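Putative uncharacterized protein Ta1305 (Thermoplasma acidophilum, PDB 4RKS) phosphorylates the 3-hydroxyl of (R)-mevalonate with ATP, giving mevalonate 3-phosphate in the alternative mevalonate pathway to isoprenoids of extremely acidophilic archaea. Local coordinates at residues K275-L280 / N289-T294; K285-A290 / D309-I314; E256-L261 / V266-E271. One frame throughout, in Å; residues are numbered along the deposited sequence.

Interaction 1 of 3, residues K275-L280 / N289-T294; sequences KLISYL and NAYIVT. With MEV ((R)-mevalonate), chain C.
Ile-277 lies across the ring of Tyr-291, the two side chains meeting at about a right angle. Its CG1 stands over one ring face, 4.2 Å from the centroid of Tyr-291 and only 15° off the ring normal, a CH-pi contact displaced somewhat toward the rim. The branches of the isoleucine divide the ring between them: CD1 of Ile-277 comes to 3.5 Å from CE2 of Tyr-291, while CG2 of Ile-277 settles 3.6 Å from CE1 of Tyr-291, and both methyls also reach CZ and the phenolic oxygen. With CG2 opposite the backbone N and CG1 opposite the carbonyl carbon (chi1 -64°), both branches are directed at the same ring face. One turn further along the helix, Leu-280 approaches the base of the same tyrosine, its CD1 3.9 Å from CB of Tyr-291.

The helix 271-283 and the strand 289-292 are consecutive elements of the C-terminal domain of this GHMP kinase family member, joined by a short connection. The helical segment 275-280 and strand residues 289-292 run nearly antiparallel, their axes 9.7 Å apart at closest approach. Strand 289-292 pairs with strand 298-304, whose Val-301 touches both Leu-280 and Asn-289, and helix 243-262 packs on residues of the strand as well. The chain leaving the strand reaches Thr-294 of the mevalonate pocket, whose CB lies 3.8 Å from O7 of the ligand.

Near the end of the contact the chemistry turns polar. Asn-289 ND2 donates to the backbone O of Leu-280 at 3.3 Å, with an almost straight N-H...O angle of 174°; the acceptor lies in the plane of the asparagine amide. The other end of this amide, OD1, accepts a hydrogen bond from Arg-284 NH2, which together with the ND2 bond fixes which way round the buried amide is turned.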
loop_
_atom_site.group_PDB
_atom_site.type_symbol
_atom_site.label_atom_id
_atom_site.label_comp_id
_atom_site.label_asym_id
_atom_site.label_seq_id
_atom_site.Cartn_x
_atom_site.Cartn_y
_atom_site.Cartn_z
ATOM N N LYS A 275 2.514 22.854 8.688
ATOM C CA LYS A 275 2.579 23.347 10.066
ATOM C C LYS A 275 2.803 22.202 11.055
ATOM O O LYS A 275 3.576 22.343 12.007
ATOM C CB LYS A 275 1.309 24.119 10.442
ATOM C CG LYS A 275 1.194 25.508 9.824
ATOM C CD LYS A 275 -0.121 26.172 10.233
ATOM C CE LYS A 275 -0.300 27.530 9.565
ATOM N NZ LYS A 275 -1.691 28.037 9.722
ATOM N N LEU A 276 2.125 21.075 10.840
ATOM C CA LEU A 276 2.303 19.919 11.717
ATOM C C LEU A 276 3.741 19.414 11.636
ATOM O O LEU A 276 4.378 19.149 12.654
ATOM C CB LEU A 276 1.330 18.794 11.365
ATOM C CG LEU A 276 1.531 17.467 12.121
ATOM C CD1 LEU A 276 1.266 17.610 13.627
ATOM C CD2 LEU A 276 0.669 16.356 11.539
ATOM N N ILE A 277 4.244 19.294 10.415
ATOM C CA ILE A 277 5.616 18.861 10.170
ATOM C C ILE A 277 6.636 19.743 10.894
ATOM O O ILE A 277 7.616 19.240 11.449
ATOM C CB ILE A 277 5.927 18.851 8.660
ATOM C CG1 ILE A 277 5.048 17.819 7.948
ATOM C CG2 ILE A 277 7.393 18.555 8.414
ATOM C CD1 ILE A 277 5.342 17.668 6.460
ATOM N N SER A 278 6.400 21.053 10.901
ATOM C CA SER A 278 7.287 21.971 11.608
ATOM C C SER A 278 7.290 21.697 13.116
ATOM O O SER A 278 8.335 21.756 13.761
ATOM C CB SER A 278 6.888 23.427 11.341
ATOM O OG SER A 278 6.949 23.727 9.956
ATOM N N TYR A 279 6.122 21.408 13.674
ATOM C CA TYR A 279 6.029 21.074 15.093
ATOM C C TYR A 279 6.766 19.766 15.370
ATOM O O TYR A 279 7.438 19.636 16.399
ATOM C CB TYR A 279 4.567 20.971 15.533
ATOM C CG TYR A 279 4.358 20.366 16.914
ATOM C CD1 TYR A 279 4.649 21.089 18.073
ATOM C CD2 TYR A 279 3.848 19.079 17.059
ATOM C CE1 TYR A 279 4.447 20.533 19.338
ATOM C CE2 TYR A 279 3.642 18.518 18.312
ATOM C CZ TYR A 279 3.943 19.246 19.449
ATOM O OH TYR A 279 3.738 18.675 20.690
ATOM N N LEU A 280 6.639 18.808 14.446
ATOM C CA LEU A 280 7.316 17.515 14.565
ATOM C C LEU A 280 8.825 17.711 14.700
ATOM O O LEU A 280 9.482 17.025 15.481
ATOM C CB LEU A 280 6.989 16.609 13.354
ATOM C CG LEU A 280 5.537 16.116 13.268
ATOM C CD1 LEU A 280 5.299 15.214 12.044
ATOM C CD2 LEU A 280 5.145 15.406 14.541
ATOM N N ASN A 289 11.020 10.935 16.537
ATOM C CA ASN A 289 9.975 10.638 15.572
ATOM C C ASN A 289 10.537 10.808 14.177
ATOM O O ASN A 289 11.618 11.376 14.002
ATOM C CB ASN A 289 8.750 11.531 15.760
ATOM C CG ASN A 289 8.974 12.948 15.265
ATOM O OD1 ASN A 289 8.989 13.211 14.058
ATOM N ND2 ASN A 289 9.150 13.872 16.201
ATOM N N ALA A 290 9.789 10.304 13.200
ATOM C CA ALA A 290 10.054 10.521 11.778
ATOM C C ALA A 290 8.715 10.459 11.067
ATOM O O ALA A 290 7.845 9.673 11.466
ATOM C CB ALA A 290 11.011 9.476 11.226
ATOM N N TYR A 291 8.529 11.265 10.023
ATOM C CA TYR A 291 7.241 11.272 9.328
ATOM C C TYR A 291 7.352 10.856 7.861
ATOM O O TYR A 291 8.410 10.957 7.263
ATOM C CB TYR A 291 6.588 12.657 9.402
ATOM C CG TYR A 291 7.177 13.642 8.425
ATOM C CD1 TYR A 291 8.278 14.414 8.774
ATOM C CD2 TYR A 291 6.635 13.804 7.158
ATOM C CE1 TYR A 291 8.826 15.308 7.886
ATOM C CE2 TYR A 291 7.178 14.696 6.263
ATOM C CZ TYR A 291 8.272 15.442 6.630
ATOM O OH TYR A 291 8.811 16.335 5.740
ATOM N N ILE A 292 6.222 10.422 7.304
ATOM C CA ILE A 292 6.075 10.054 5.892
ATOM C C ILE A 292 4.823 10.732 5.317
ATOM O O ILE A 292 3.807 10.824 6.001
ATOM C CB ILE A 292 5.949 8.517 5.718
ATOM C CG1 ILE A 292 7.233 7.806 6.146
ATOM C CG2 ILE A 292 5.574 8.133 4.264
ATOM C CD1 ILE A 292 7.058 6.311 6.317
ATOM N N VAL A 293 4.899 11.213 4.076
ATOM C CA VAL A 293 3.712 11.637 3.333
ATOM C C VAL A 293 3.704 10.891 2.002
ATOM O O VAL A 293 4.690 10.949 1.275
ATOM C CB VAL A 293 3.700 13.168 3.068
ATOM C CG1 VAL A 293 2.469 13.570 2.262
ATOM C CG2 VAL A 293 3.798 13.956 4.387
ATOM N N THR A 294 2.620 10.187 1.680
ATOM C CA THR A 294 2.567 9.470 0.401
ATOM C C THR A 294 1.810 10.315 -0.629
ATOM O O THR A 294 2.270 11.387 -0.984
ATOM C CB THR A 294 1.929 8.055 0.553
ATOM O OG1 THR A 294 0.585 8.161 1.054
ATOM C CG2 THR A 294 2.746 7.214 1.527
HETATM C C8 MEV C . 1.877 4.212 -4.889
HETATM O O8 MEV C . 1.336 3.666 -6.077
HETATM C C2 MEV C . 1.853 5.720 -5.017
HETATM C C3 MEV C . 2.066 6.530 -3.749
HETATM O O7 MEV C . 1.256 6.099 -2.686
HETATM C C4 MEV C . 3.518 6.472 -3.303
HETATM C C5 MEV C . 3.851 5.244 -2.475
HETATM O O3 MEV C . 3.112 4.871 -1.515
HETATM O O4 MEV C . 4.867 4.571 -2.767
HETATM C C6 MEV C . 1.697 7.958 -4.082
#

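Interaction 2 of 3, residues K285-A290 / D309-I314; sequences KDYWNA and DRLFSI
Arg-310 reaches out from the helix 308-312 along the side of Tyr-287 toward Asp-286. Its CB leads into CG with the chain directed opposite the backbone N (chi1 174°), and from CG to NE it stays extended, which carries the guanidinium away from the helix to the turn ahead of strand 289-292. CG of Arg-310 passes 3.9 Å from the hydroxyl oxygen of Tyr-287. CD follows, 4.0 Å from CE1 of Tyr-287, and NE of Arg-310 is closer still to that same CE1, at 3.5 Å. At CZ the guanidinium begins to spread past the aromatic: CE1 of Tyr-287 sits over one face of it, toward its rim, 3.4 Å above the plane. The ring and guanidinium planes are 53° apart, so the two groups are tilted against each other and do not form a parallel stack. The tip, NH2, points to the carboxylate of Asp-286, meeting OD2 in a salt bridge whose modelled length is implausibly short, leaving the exact positions of both atoms doubtful.

Beyond the arginine, the tyrosine hydroxyl oxygen rests against the next helical residue, 3.7 Å from CB of Leu-311. Leu-311 itself touches Val-301 of strand 298-304 and Val-196 of strand 193-199, while Tyr-287 packs on Val-303; the contact thus joins the turn leading into strand 289-292 to the helix 308-312 across the strand that pairs with 289-292. Where this helix ends, O of Arg-310 accepts from both N and OG of Ser-313, the OG bond measuring 3.1 Å.

Chemically, the contact grades from buried leucine through tyrosine to the exposed charged ends of Arg-310 and Asp-286, whose opposite charges would attract, though their modelled positions are too uncertain to judge how strongly.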
loop_
_atom_site.group_PDB
_atom_site.type_symbol
_atom_site.label_atom_id
_atom_site.label_comp_id
_atom_site.label_asym_id
_atom_site.label_seq_id
_atom_site.Cartn_x
_atom_site.Cartn_y
_atom_site.Cartn_z
ATOM N N LYS A 285 13.516 16.878 19.088
ATOM C CA LYS A 285 14.633 17.125 19.994
ATOM C C LYS A 285 14.347 16.546 21.380
ATOM O O LYS A 285 15.264 16.289 22.156
ATOM C CB LYS A 285 14.918 18.622 20.078
ATOM C CG LYS A 285 15.329 19.241 18.747
ATOM C CD LYS A 285 15.480 20.751 18.870
ATOM C CE LYS A 285 14.214 21.387 19.440
ATOM N NZ LYS A 285 14.299 22.876 19.511
ATOM N N ASP A 286 13.065 16.322 21.660
ATOM C CA ASP A 286 12.607 15.796 22.944
ATOM C C ASP A 286 12.519 14.258 22.925
ATOM O O ASP A 286 13.090 13.579 23.787
ATOM C CB ASP A 286 11.251 16.433 23.298
ATOM C CG ASP A 286 10.691 15.957 24.634
ATOM O OD1 ASP A 286 11.441 15.376 25.437
ATOM O OD2 ASP A 286 9.489 16.174 24.879
ATOM N N TYR A 287 11.801 13.708 21.948
ATOM C CA TYR A 287 11.800 12.269 21.742
ATOM C C TYR A 287 11.774 11.957 20.248
ATOM O O TYR A 287 11.358 12.784 19.446
ATOM C CB TYR A 287 10.629 11.607 22.469
ATOM C CG TYR A 287 9.232 12.066 22.085
ATOM C CD1 TYR A 287 8.643 13.168 22.701
ATOM C CD2 TYR A 287 8.483 11.367 21.135
ATOM C CE1 TYR A 287 7.357 13.574 22.365
ATOM C CE2 TYR A 287 7.202 11.763 20.794
ATOM C CZ TYR A 287 6.644 12.870 21.408
ATOM O OH TYR A 287 5.366 13.261 21.066
ATOM N N TRP A 288 12.237 10.769 19.874
ATOM C CA TRP A 288 12.379 10.432 18.461
ATOM C C TRP A 288 11.042 10.361 17.727
ATOM O O TRP A 288 10.054 9.810 18.227
ATOM C CB TRP A 288 13.112 9.104 18.292
ATOM C CG TRP A 288 13.278 8.701 16.844
ATOM C CD1 TRP A 288 14.279 9.085 15.987
ATOM C CD2 TRP A 288 12.410 7.847 16.086
ATOM N NE1 TRP A 288 14.083 8.515 14.738
ATOM C CE2 TRP A 288 12.944 7.753 14.778
ATOM C CE3 TRP A 288 11.231 7.150 16.385
ATOM C CZ2 TRP A 288 12.346 6.981 13.783
ATOM C CZ3 TRP A 288 10.636 6.393 15.391
ATOM C CH2 TRP A 288 11.190 6.320 14.103
ATOM N N ASN A 289 11.020 10.935 16.537
ATOM C CA ASN A 289 9.975 10.638 15.572
ATOM C C ASN A 289 10.537 10.808 14.177
ATOM O O ASN A 289 11.618 11.376 14.002
ATOM C CB ASN A 289 8.750 11.531 15.760
ATOM C CG ASN A 289 8.974 12.948 15.265
ATOM O OD1 ASN A 289 8.989 13.211 14.058
ATOM N ND2 ASN A 289 9.150 13.872 16.201
ATOM N N ALA A 290 9.789 10.304 13.200
ATOM C CA ALA A 290 10.054 10.521 11.778
ATOM C C ALA A 290 8.715 10.459 11.067
ATOM O O ALA A 290 7.845 9.673 11.466
ATOM C CB ALA A 290 11.011 9.476 11.226
ATOM N N ASP A 309 1.111 7.257 22.841
ATOM C CA ASP A 309 -0.079 7.904 23.408
ATOM C C ASP A 309 0.155 9.387 23.591
ATOM O O ASP A 309 -0.749 10.198 23.375
ATOM C CB ASP A 309 -0.487 7.265 24.735
ATOM C CG ASP A 309 -1.225 5.951 24.537
ATOM O OD1 ASP A 309 -2.032 5.862 23.588
ATOM O OD2 ASP A 309 -0.989 5.005 25.315
ATOM N N ARG A 310 1.376 9.743 23.975
ATOM C CA ARG A 310 1.755 11.147 24.090
ATOM C C ARG A 310 1.583 11.904 22.771
ATOM O O ARG A 310 0.957 12.968 22.728
ATOM C CB ARG A 310 3.194 11.253 24.556
ATOM C CG ARG A 310 3.736 12.652 24.565
ATOM C CD ARG A 310 4.960 12.690 25.457
ATOM N NE ARG A 310 5.659 13.964 25.374
ATOM C CZ ARG A 310 6.850 14.189 25.915
ATOM N NH1 ARG A 310 7.477 13.212 26.565
ATOM N NH2 ARG A 310 7.419 15.384 25.795
ATOM N N LEU A 311 2.144 11.350 21.697
ATOM C CA LEU A 311 2.002 11.950 20.369
ATOM C C LEU A 311 0.535 12.032 19.937
ATOM O O LEU A 311 0.067 13.063 19.460
ATOM C CB LEU A 311 2.800 11.159 19.337
ATOM C CG LEU A 311 2.745 11.723 17.920
ATOM C CD1 LEU A 311 3.202 13.187 17.884
ATOM C CD2 LEU A 311 3.609 10.861 17.017
ATOM N N PHE A 312 -0.185 10.937 20.130
ATOM C CA PHE A 312 -1.587 10.850 19.755
ATOM C C PHE A 312 -2.428 11.892 20.499
ATOM O O PHE A 312 -3.458 12.347 20.003
ATOM C CB PHE A 312 -2.102 9.432 20.030
ATOM C CG PHE A 312 -3.537 9.203 19.627
ATOM C CD1 PHE A 312 -3.855 8.799 18.335
ATOM C CD2 PHE A 312 -4.565 9.376 20.543
ATOM C CE1 PHE A 312 -5.176 8.580 17.961
ATOM C CE2 PHE A 312 -5.892 9.161 20.179
ATOM C CZ PHE A 312 -6.201 8.761 18.887
ATOM N N SER A 313 -1.982 12.288 21.682
ATOM C CA SER A 313 -2.812 13.157 22.505
ATOM C C SER A 313 -2.496 14.651 22.339
ATOM O O SER A 313 -3.047 15.467 23.075
ATOM C CB SER A 313 -2.692 12.749 23.978
ATOM O OG SER A 313 -1.497 13.254 24.543
ATOM N N ILE A 314 -1.639 15.018 21.380
ATOM C CA ILE A 314 -1.322 16.437 21.185
ATOM C C ILE A 314 -2.584 17.207 20.809
ATOM O O ILE A 314 -3.521 16.645 20.232
ATOM C CB ILE A 314 -0.238 16.692 20.097
ATOM C CG1 ILE A 314 -0.717 16.262 18.708
ATOM C CG2 ILE A 314 1.090 16.031 20.467
ATOM C CD1 ILE A 314 0.194 16.730 17.583
#

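Interaction 3 of 3, residues E256-L261 / V266-E271; sequences EYHSIL and VNVIRE. With SO4 (sulfate ion), chain E; SO4 (sulfate ion), chain D.
The chain turns back at the end of helix 243-262, where N of Val-266 donates to O of Leu-261 at 3.0 Å, the donor standing well above the carbonyl plane, and the CA atoms of this pair are 5.0 Å apart. Beside this bond CB of Leu-261 packs against CB of Val-266. One turn earlier His-258 meets the following part of the loop: Val-268 approaches its imidazole obliquely, CB of Val-268 lying 3.6 Å from CE1 of His-258, and CG1 of Ile-269 sits over a face of the ring. The His-258 ring also receives CD2 of neighbouring Tyr-257, a residue of the mevalonate pocket, over its centre.

A water joins helix to loop, bonded to ND1 of His-258 at 2.9 Å, donating to O of Val-266 and accepting from N of Val-268. At the loop's far end Arg-270, in the N-cap position of helix 271-283, curls through chi2 and chi3 so that its NE and the backbone N of Glu-271 grip one sulfate, while NH2 binds O1 of a second sulfate at 3.0 Å. Both anions probably come from the crystallisation liquor.

Because NE2 of His-258 is hydrogen-bonded to O of Val-293, both imidazole nitrogens have partners, which should hold the buried ring in one rotation; the helix start and positive Arg-270 would together be expected to attract anions, consistent with the bound sulfates.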
loop_
_atom_site.group_PDB
_atom_site.type_symbol
_atom_site.label_atom_id
_atom_site.label_comp_id
_atom_site.label_asym_id
_atom_site.label_seq_id
_atom_site.Cartn_x
_atom_site.Cartn_y
_atom_site.Cartn_z
ATOM N N GLU A 256 12.509 14.389 -0.605
ATOM C CA GLU A 256 12.972 14.384 -2.000
ATOM C C GLU A 256 11.817 14.193 -2.993
ATOM O O GLU A 256 11.697 14.909 -3.986
ATOM C CB GLU A 256 14.005 13.280 -2.200
ATOM C CG GLU A 256 14.389 13.036 -3.653
ATOM C CD GLU A 256 15.373 11.891 -3.803
ATOM O OE1 GLU A 256 16.022 11.523 -2.801
ATOM O OE2 GLU A 256 15.497 11.357 -4.921
ATOM N N TYR A 257 10.975 13.205 -2.713
ATOM C CA TYR A 257 9.835 12.877 -3.562
ATOM C C TYR A 257 8.892 14.059 -3.718
ATOM O O TYR A 257 8.481 14.399 -4.830
ATOM C CB TYR A 257 9.112 11.679 -2.956
ATOM C CG TYR A 257 7.930 11.102 -3.691
ATOM C CD1 TYR A 257 8.099 10.308 -4.827
ATOM C CD2 TYR A 257 6.651 11.269 -3.195
ATOM C CE1 TYR A 257 7.020 9.732 -5.460
ATOM C CE2 TYR A 257 5.564 10.699 -3.818
ATOM C CZ TYR A 257 5.749 9.934 -4.947
ATOM O OH TYR A 257 4.650 9.372 -5.541
ATOM N N HIS A 258 8.557 14.714 -2.616
ATOM C CA HIS A 258 7.583 15.791 -2.724
ATOM C C HIS A 258 8.195 17.105 -3.209
ATOM O O HIS A 258 7.480 17.985 -3.689
ATOM C CB HIS A 258 6.848 15.943 -1.400
ATOM C CG HIS A 258 5.875 14.831 -1.161
ATOM N ND1 HIS A 258 4.721 14.694 -1.898
ATOM C CD2 HIS A 258 5.907 13.775 -0.313
ATOM C CE1 HIS A 258 4.069 13.618 -1.497
ATOM N NE2 HIS A 258 4.765 13.042 -0.534
ATOM N N SER A 259 9.517 17.217 -3.145
ATOM C CA SER A 259 10.195 18.332 -3.817
ATOM C C SER A 259 10.141 18.149 -5.342
ATOM O O SER A 259 9.961 19.112 -6.090
ATOM C CB SER A 259 11.641 18.455 -3.338
ATOM O OG SER A 259 12.303 19.523 -3.989
ATOM N N ILE A 260 10.274 16.909 -5.807
ATOM C CA ILE A 260 10.174 16.647 -7.246
ATOM C C ILE A 260 8.748 16.896 -7.761
ATOM O O ILE A 260 8.564 17.558 -8.779
ATOM C CB ILE A 260 10.620 15.215 -7.595
ATOM C CG1 ILE A 260 12.103 15.052 -7.275
ATOM C CG2 ILE A 260 10.355 14.910 -9.065
ATOM C CD1 ILE A 260 12.629 13.661 -7.463
ATOM N N LEU A 261 7.746 16.406 -7.040
ATOM C CA LEU A 261 6.352 16.624 -7.424
ATOM C C LEU A 261 5.973 18.113 -7.496
ATOM O O LEU A 261 5.337 18.539 -8.458
ATOM C CB LEU A 261 5.411 15.886 -6.463
ATOM C CG LEU A 261 5.382 14.365 -6.658
ATOM C CD1 LEU A 261 4.487 13.666 -5.637
ATOM C CD2 LEU A 261 4.953 14.003 -8.065
ATOM N N VAL A 266 2.458 19.361 -8.597
ATOM C CA VAL A 266 1.676 18.489 -7.725
ATOM C C VAL A 266 2.038 18.739 -6.257
ATOM O O VAL A 266 3.098 18.314 -5.797
ATOM C CB VAL A 266 1.903 17.005 -8.074
ATOM C CG1 VAL A 266 1.121 16.101 -7.127
ATOM C CG2 VAL A 266 1.509 16.749 -9.516
ATOM N N ASN A 267 1.166 19.431 -5.529
ATOM C CA ASN A 267 1.474 19.817 -4.154
ATOM C C ASN A 267 0.658 19.047 -3.134
ATOM O O ASN A 267 -0.479 19.417 -2.823
ATOM C CB ASN A 267 1.251 21.316 -3.946
ATOM C CG ASN A 267 1.777 21.794 -2.606
ATOM O OD1 ASN A 267 2.800 21.307 -2.119
ATOM N ND2 ASN A 267 1.073 22.739 -1.995
ATOM N N VAL A 268 1.250 17.979 -2.606
ATOM C CA VAL A 268 0.570 17.112 -1.665
ATOM C C VAL A 268 0.610 17.670 -0.240
ATOM O O VAL A 268 -0.357 17.532 0.504
ATOM C CB VAL A 268 1.189 15.702 -1.664
ATOM C CG1 VAL A 268 0.496 14.816 -0.642
ATOM C CG2 VAL A 268 1.107 15.086 -3.049
ATOM N N ILE A 269 1.729 18.285 0.144
ATOM C CA ILE A 269 1.857 18.788 1.508
ATOM C C ILE A 269 1.319 20.214 1.575
ATOM O O ILE A 269 1.985 21.174 1.179
ATOM C CB ILE A 269 3.312 18.737 2.011
ATOM C CG1 ILE A 269 3.844 17.306 1.923
ATOM C CG2 ILE A 269 3.389 19.200 3.455
ATOM C CD1 ILE A 269 5.308 17.164 2.294
ATOM N N ARG A 270 0.087 20.321 2.060
ATOM C CA ARG A 270 -0.659 21.568 2.111
ATOM C C ARG A 270 -0.322 22.333 3.391
ATOM O O ARG A 270 0.458 21.848 4.214
ATOM C CB ARG A 270 -2.159 21.272 2.014
ATOM C CG ARG A 270 -2.554 20.498 0.743
ATOM C CD ARG A 270 -2.501 21.376 -0.510
ATOM N NE ARG A 270 -3.422 22.510 -0.400
ATOM C CZ ARG A 270 -4.723 22.459 -0.684
ATOM N NH1 ARG A 270 -5.267 21.328 -1.114
ATOM N NH2 ARG A 270 -5.486 23.541 -0.537
ATOM N N GLU A 271 -0.911 23.518 3.563
ATOM C CA GLU A 271 -0.477 24.452 4.608
ATOM C C GLU A 271 -0.513 23.886 6.027
ATOM O O GLU A 271 0.483 23.962 6.747
ATOM C CB GLU A 271 -1.314 25.738 4.565
ATOM C CG GLU A 271 -0.925 26.727 5.658
ATOM C CD GLU A 271 -1.707 28.028 5.598
ATOM O OE1 GLU A 271 -2.701 28.161 6.347
ATOM O OE2 GLU A 271 -1.314 28.920 4.814
HETATM S S SO4 E . -1.471 25.476 0.533
HETATM O O1 SO4 E . -0.017 25.335 0.550
HETATM O O2 SO4 E . -1.967 25.122 -0.795
HETATM O O3 SO4 E . -2.066 24.594 1.533
HETATM O O4 SO4 E . -1.838 26.855 0.844
HETATM S S SO4 D . -9.198 21.738 -0.943
HETATM O O1 SO4 D . -8.389 22.951 -1.027
HETATM O O2 SO4 D . -8.487 20.646 -1.595
HETATM O O3 SO4 D . -9.444 21.403 0.459
HETATM O O4 SO4 D . -10.476 21.946 -1.617
HETATM O O HOH W 1 3.862 17.086 -3.208
#

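How the interactions relate
From the N-terminal side, interaction 3 comes first, closing the tight loop between helix 243-262 and helix 271-283. Interaction 1 then folds the latter helix back on strand 289-292, and interaction 2 overlaps it in sequence: its first segment, 285-290, begins within the loop closed by interaction 1 and shares Asn-289 and Ala-290 with it, but its second lies beyond strand 298-304. These two loops therefore cross, whereas that of interaction 3 precedes both. In space, interaction 1 is the middle member. Its Val-293 packs on Val-268 of interaction 3, and its Leu-276 and Tyr-279 touch Ile-314 of interaction 2; interactions 2 and 3 do not touch.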